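Local structure of DNA endonuclease I-CeuI (Chlamydomonas eugametos, 2EX5) at residues E148-L162 / N176-Q188. The protein cuts DNA as a magnesium-dependent homodimeric homing endonuclease, recognising a degenerate 17-19 base-pair sequence and leaving a staggered cut that promotes spread of its intron. The protein carries 1 engineered substitution. Residues are numbered along the deposited sequence; the frame is centred on the assembly and turned at random.
Sequences EKVKRVANFKALLEL and NKILPIWDQMRKQ. With nucleotides of chain B.
Helices 147-164 and 171-185, an antiparallel pair packed beside the DNA-binding sheet of the LAGLIDADG fold, meet through Ile181, a knob in the hole formed by Asn155, Ala158, Leu159 and Leu162. The N-to-C directions of the short segments differ by 154°, close to antiparallel, and their axes approach to 10.2 Å, which fits a helical hairpin. Leu162 and Ile178 slide past each other in opposite directions, CG to CG1 at 4.0 Å, while Leu159 sends CD1 to Ile178 CG2 at 3.9 Å. Leu159 and Met185 also touch Ile67 of strand 63-71, tying the pair to the sheet. Met185 lies along Asn155, SD 3.6 Å from its CB; the bend at chi3 (66°) carries CE over the centre of one face of the Arg152 guanidinium, 4.0 Å above its plane. Near that plane, NH2 donates to Met185 O at 2.8 Å (156° at the hydrogen); NH1 bonds Leu65 O and, weakly, OP2 of DC18 of chain B. Arg152 thus links the Met185 carbonyl, strand 63-71 and, weakly, the phosphate. OP1 of the same phosphate accepts hydrogen bonds from the backbone N of Lys187 (2.8 Å, nearly straight) and of Gln188. Glu148 OE2 makes a long salt bridge, 3.8 Å from Lys187 NZ, and its OE1 bonds Asn92 of the second subunit. Two successive backbone amides, with a weak arginine contact, thus bind a DNA phosphate next to the LAGLIDADG sheet.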
# COMPACT_ATOMS: atom_id res chain seq x y z
N GLU C 148 13.75 -6.91 3.27
CA GLU C 148 12.80 -7.75 4.02
C GLU C 148 11.85 -8.52 3.14
O GLU C 148 11.57 -9.64 3.42
CB GLU C 148 11.95 -6.88 4.95
CG GLU C 148 11.33 -7.76 5.98
CD GLU C 148 10.25 -7.12 6.74
OE1 GLU C 148 10.07 -5.87 6.57
OE2 GLU C 148 9.57 -7.86 7.52
N LYS C 149 11.31 -7.89 2.11
CA LYS C 149 10.16 -8.51 1.40
C LYS C 149 10.73 -9.60 0.53
O LYS C 149 10.16 -10.64 0.47
CB LYS C 149 9.31 -7.49 0.56
CG LYS C 149 7.93 -7.01 1.09
CD LYS C 149 7.90 -6.57 2.50
CE LYS C 149 6.52 -6.80 3.14
NZ LYS C 149 5.52 -5.78 2.77
N VAL C 150 11.90 -9.35 -0.09
CA VAL C 150 12.70 -10.34 -0.86
C VAL C 150 12.99 -11.55 -0.03
O VAL C 150 12.78 -12.68 -0.47
CB VAL C 150 14.09 -9.73 -1.41
CG1 VAL C 150 14.99 -10.76 -2.12
CG2 VAL C 150 13.85 -8.58 -2.26
N LYS C 151 13.44 -11.35 1.18
CA LYS C 151 13.68 -12.52 2.06
C LYS C 151 12.36 -13.26 2.42
O LYS C 151 12.38 -14.47 2.58
CB LYS C 151 14.42 -12.03 3.34
CG LYS C 151 14.34 -12.94 4.51
CD LYS C 151 14.82 -12.13 5.79
CE LYS C 151 13.67 -11.14 6.41
NZ LYS C 151 14.08 -10.59 7.82
N ARG C 152 11.23 -12.56 2.56
CA ARG C 152 9.94 -13.27 2.86
C ARG C 152 9.57 -14.13 1.67
O ARG C 152 9.18 -15.27 1.80
CB ARG C 152 8.82 -12.28 3.12
CG ARG C 152 8.96 -11.53 4.40
CD ARG C 152 7.75 -10.63 4.67
NE ARG C 152 6.57 -11.38 5.05
CZ ARG C 152 6.27 -11.82 6.29
NH1 ARG C 152 5.12 -12.46 6.52
NH2 ARG C 152 7.10 -11.61 7.29
N VAL C 153 9.77 -13.61 0.49
CA VAL C 153 9.59 -14.45 -0.73
C VAL C 153 10.47 -15.71 -0.70
O VAL C 153 9.98 -16.83 -1.08
CB VAL C 153 9.83 -13.62 -2.10
CG1 VAL C 153 9.93 -14.58 -3.33
CG2 VAL C 153 8.66 -12.56 -2.31
N ALA C 154 11.75 -15.59 -0.27
CA ALA C 154 12.62 -16.76 -0.40
C ALA C 154 12.16 -17.77 0.65
O ALA C 154 12.11 -18.98 0.46
CB ALA C 154 14.14 -16.36 -0.13
N ASN C 155 11.86 -17.27 1.80
CA ASN C 155 11.41 -18.15 2.90
C ASN C 155 10.04 -18.80 2.68
O ASN C 155 9.86 -19.96 3.04
CB ASN C 155 11.24 -17.24 4.14
CG ASN C 155 12.51 -17.11 4.90
OD1 ASN C 155 12.71 -16.13 5.61
ND2 ASN C 155 13.36 -18.07 4.75
N PHE C 156 9.06 -18.04 2.15
CA PHE C 156 7.82 -18.64 1.66
C PHE C 156 8.08 -19.78 0.73
O PHE C 156 7.55 -20.93 0.85
CB PHE C 156 6.97 -17.53 0.94
CG PHE C 156 5.50 -17.77 0.98
CD1 PHE C 156 4.84 -18.42 -0.06
CD2 PHE C 156 4.77 -17.35 2.04
CE1 PHE C 156 3.47 -18.58 -0.05
CE2 PHE C 156 3.39 -17.53 2.07
CZ PHE C 156 2.75 -18.10 1.06
N LYS C 157 8.89 -19.50 -0.26
CA LYS C 157 9.24 -20.53 -1.28
C LYS C 157 9.94 -21.74 -0.64
O LYS C 157 9.73 -22.90 -1.07
CB LYS C 157 10.11 -19.90 -2.38
CG LYS C 157 10.52 -20.87 -3.53
CD LYS C 157 11.57 -20.15 -4.44
CE LYS C 157 11.78 -20.86 -5.81
NZ LYS C 157 12.62 -19.96 -6.87
N ALA C 158 10.78 -21.49 0.39
CA ALA C 158 11.53 -22.60 1.07
C ALA C 158 10.54 -23.51 1.76
O ALA C 158 10.67 -24.71 1.71
CB ALA C 158 12.54 -22.01 2.12
N LEU C 159 9.50 -22.95 2.34
CA LEU C 159 8.42 -23.71 3.02
C LEU C 159 7.64 -24.52 2.09
O LEU C 159 7.34 -25.65 2.38
CB LEU C 159 7.36 -22.82 3.66
CG LEU C 159 7.54 -22.45 5.11
CD1 LEU C 159 7.92 -23.69 6.01
CD2 LEU C 159 8.48 -21.35 5.11
N LEU C 160 7.28 -23.92 0.97
CA LEU C 160 6.48 -24.62 -0.03
C LEU C 160 7.24 -25.88 -0.50
O LEU C 160 6.60 -26.92 -0.74
CB LEU C 160 6.07 -23.68 -1.19
CG LEU C 160 4.76 -22.85 -1.36
CD1 LEU C 160 3.83 -22.73 -0.27
CD2 LEU C 160 4.94 -21.49 -2.03
N GLU C 161 8.58 -25.81 -0.59
CA GLU C 161 9.39 -26.95 -1.12
C GLU C 161 9.51 -28.01 -0.09
O GLU C 161 9.45 -29.16 -0.41
CB GLU C 161 10.79 -26.53 -1.64
CG GLU C 161 10.74 -25.33 -2.63
CD GLU C 161 12.16 -24.90 -3.25
OE1 GLU C 161 13.16 -25.69 -3.09
OE2 GLU C 161 12.26 -23.80 -3.91
N LEU C 162 9.72 -27.62 1.17
CA LEU C 162 9.60 -28.53 2.33
C LEU C 162 8.27 -29.31 2.34
O LEU C 162 8.27 -30.51 2.52
CB LEU C 162 9.71 -27.72 3.66
CG LEU C 162 11.06 -27.41 4.36
CD1 LEU C 162 12.08 -28.59 4.42
CD2 LEU C 162 11.74 -26.14 3.89
N ASN C 176 12.71 -28.75 13.29
CA ASN C 176 14.01 -28.11 13.04
C ASN C 176 14.21 -27.22 11.83
O ASN C 176 14.98 -26.31 11.93
CB ASN C 176 15.12 -29.14 13.08
CG ASN C 176 15.30 -29.74 14.44
OD1 ASN C 176 15.60 -29.05 15.41
ND2 ASN C 176 15.11 -31.03 14.52
N LYS C 177 13.59 -27.54 10.69
CA LYS C 177 13.51 -26.69 9.51
C LYS C 177 12.17 -25.86 9.37
O LYS C 177 12.21 -24.66 9.31
CB LYS C 177 13.90 -27.49 8.25
CG LYS C 177 15.49 -27.61 8.07
CD LYS C 177 15.93 -28.70 7.00
CE LYS C 177 17.31 -29.42 7.28
NZ LYS C 177 17.85 -29.37 8.72
N ILE C 178 10.99 -26.48 9.42
CA ILE C 178 9.72 -25.75 9.21
C ILE C 178 9.38 -24.64 10.21
O ILE C 178 9.21 -23.46 9.84
CB ILE C 178 8.55 -26.72 9.01
CG1 ILE C 178 8.82 -27.55 7.72
CG2 ILE C 178 7.18 -25.99 9.08
CD1 ILE C 178 7.63 -28.53 7.36
N LEU C 179 9.35 -25.00 11.49
CA LEU C 179 8.93 -24.07 12.53
C LEU C 179 9.85 -22.85 12.65
O LEU C 179 9.36 -21.69 12.81
CB LEU C 179 8.80 -24.82 13.87
CG LEU C 179 7.44 -25.20 14.47
CD1 LEU C 179 6.22 -24.91 13.54
CD2 LEU C 179 7.38 -26.60 15.11
N PRO C 180 11.18 -23.06 12.52
CA PRO C 180 12.08 -21.89 12.54
C PRO C 180 11.86 -20.92 11.41
O PRO C 180 12.05 -19.77 11.60
CB PRO C 180 13.50 -22.52 12.43
CG PRO C 180 13.38 -23.89 12.99
CD PRO C 180 11.96 -24.33 12.46
N ILE C 181 11.53 -21.37 10.21
CA ILE C 181 11.16 -20.37 9.16
C ILE C 181 9.88 -19.63 9.53
O ILE C 181 9.81 -18.40 9.40
CB ILE C 181 10.93 -21.05 7.76
CG1 ILE C 181 12.24 -21.61 7.21
CG2 ILE C 181 10.32 -20.07 6.84
CD1 ILE C 181 11.96 -22.83 6.28
N TRP C 182 8.84 -20.37 9.95
CA TRP C 182 7.62 -19.71 10.47
C TRP C 182 7.89 -18.61 11.47
O TRP C 182 7.37 -17.51 11.38
CB TRP C 182 6.68 -20.74 11.10
CG TRP C 182 5.71 -20.15 12.15
CD1 TRP C 182 4.59 -19.44 11.91
CD2 TRP C 182 5.77 -20.33 13.57
NE1 TRP C 182 4.00 -19.04 13.09
CE2 TRP C 182 4.66 -19.67 14.12
CE3 TRP C 182 6.67 -20.99 14.43
CZ2 TRP C 182 4.44 -19.61 15.54
CZ3 TRP C 182 6.41 -20.97 15.82
CH2 TRP C 182 5.32 -20.28 16.35
N ASP C 183 8.70 -18.97 12.48
CA ASP C 183 9.09 -18.08 13.59
C ASP C 183 9.76 -16.80 13.08
O ASP C 183 9.44 -15.73 13.51
CB ASP C 183 10.14 -18.82 14.50
CG ASP C 183 10.70 -17.92 15.59
OD1 ASP C 183 9.88 -17.38 16.35
OD2 ASP C 183 11.93 -17.72 15.64
N GLN C 184 10.74 -16.92 12.18
CA GLN C 184 11.49 -15.75 11.56
C GLN C 184 10.55 -14.86 10.73
O GLN C 184 10.71 -13.62 10.66
CB GLN C 184 12.60 -16.31 10.64
CG GLN C 184 13.84 -16.83 11.35
CD GLN C 184 14.58 -17.99 10.64
OE1 GLN C 184 15.07 -18.93 11.32
NE2 GLN C 184 14.72 -17.91 9.30
N MET C 185 9.52 -15.44 10.12
CA MET C 185 8.58 -14.59 9.32
C MET C 185 7.43 -13.98 10.09
O MET C 185 6.59 -13.19 9.51
CB MET C 185 8.00 -15.36 8.16
CG MET C 185 9.05 -16.06 7.34
SD MET C 185 8.24 -16.97 6.05
CE MET C 185 7.56 -15.53 5.11
N ARG C 186 7.36 -14.29 11.41
CA ARG C 186 6.24 -13.71 12.17
C ARG C 186 6.19 -12.22 12.22
O ARG C 186 7.19 -11.55 12.35
CB ARG C 186 6.11 -14.27 13.57
CG ARG C 186 5.89 -15.74 13.61
CD ARG C 186 5.77 -16.15 15.07
NE ARG C 186 4.52 -15.69 15.68
CZ ARG C 186 4.13 -16.07 16.88
NH1 ARG C 186 4.94 -16.85 17.66
NH2 ARG C 186 2.96 -15.63 17.31
N LYS C 187 5.01 -11.64 12.17
CA LYS C 187 4.90 -10.18 12.27
C LYS C 187 4.00 -9.78 13.44
O LYS C 187 3.98 -8.59 13.86
CB LYS C 187 4.18 -9.70 11.02
CG LYS C 187 4.89 -8.79 10.15
CD LYS C 187 5.99 -9.38 9.49
CE LYS C 187 7.12 -8.45 9.61
NZ LYS C 187 6.63 -7.08 9.75
N GLN C 188 3.25 -10.74 13.96
CA GLN C 188 2.28 -10.49 15.09
C GLN C 188 2.56 -11.30 16.40
O GLN C 188 1.64 -11.54 17.15
CB GLN C 188 0.83 -10.81 14.64
CG GLN C 188 0.39 -9.98 13.50
CD GLN C 188 -0.91 -10.43 12.91
OE1 GLN C 188 -1.58 -9.64 12.29
NE2 GLN C 188 -1.31 -11.65 13.19
P DC B 18 2.13 -12.87 10.34
OP1 DC B 18 2.61 -12.99 11.73
OP2 DC B 18 3.11 -12.85 9.25
O5' DC B 18 1.22 -14.10 9.91
C5' DC B 18 0.41 -15.06 10.67
C4' DC B 18 -0.69 -14.42 11.52
O4' DC B 18 -1.57 -13.65 10.69
C3' DC B 18 -1.64 -15.39 12.21
O3' DC B 18 -1.09 -15.71 13.49
C2' DC B 18 -3.01 -14.68 12.32
C1' DC B 18 -2.92 -13.80 11.09
N1 DC B 18 -3.76 -14.08 9.79
C2 DC B 18 -5.12 -13.96 9.93
O2 DC B 18 -5.45 -13.77 11.08
N3 DC B 18 -6.00 -14.10 8.85
C4 DC B 18 -5.46 -14.30 7.66
N4 DC B 18 -6.35 -14.44 6.66
C5 DC B 18 -4.05 -14.45 7.46
C6 DC B 18 -3.20 -14.34 8.55
P DA B 17 2.25 -7.75 6.23
OP1 DA B 17 3.50 -7.22 6.80
OP2 DA B 17 2.27 -8.60 4.99
O5' DA B 17 1.47 -8.70 7.28
C5' DA B 17 1.31 -8.27 8.71
C4' DA B 17 0.63 -9.41 9.48
O4' DA B 17 -0.78 -9.36 9.06
C3' DA B 17 1.09 -10.78 9.07
O3' DA B 17 1.38 -11.47 10.25
C2' DA B 17 -0.17 -11.36 8.31
C1' DA B 17 -1.32 -10.62 8.95
N9 DA B 17 -2.66 -10.65 8.29
C8 DA B 17 -3.01 -10.73 6.92
N7 DA B 17 -4.29 -10.74 6.72
C5 DA B 17 -4.86 -10.72 8.02
C6 DA B 17 -6.19 -10.75 8.54
N6 DA B 17 -7.32 -10.84 7.82
N1 DA B 17 -6.36 -10.68 9.89
C2 DA B 17 -5.27 -10.62 10.70
N3 DA B 17 -3.96 -10.55 10.34
C4 DA B 17 -3.84 -10.63 8.98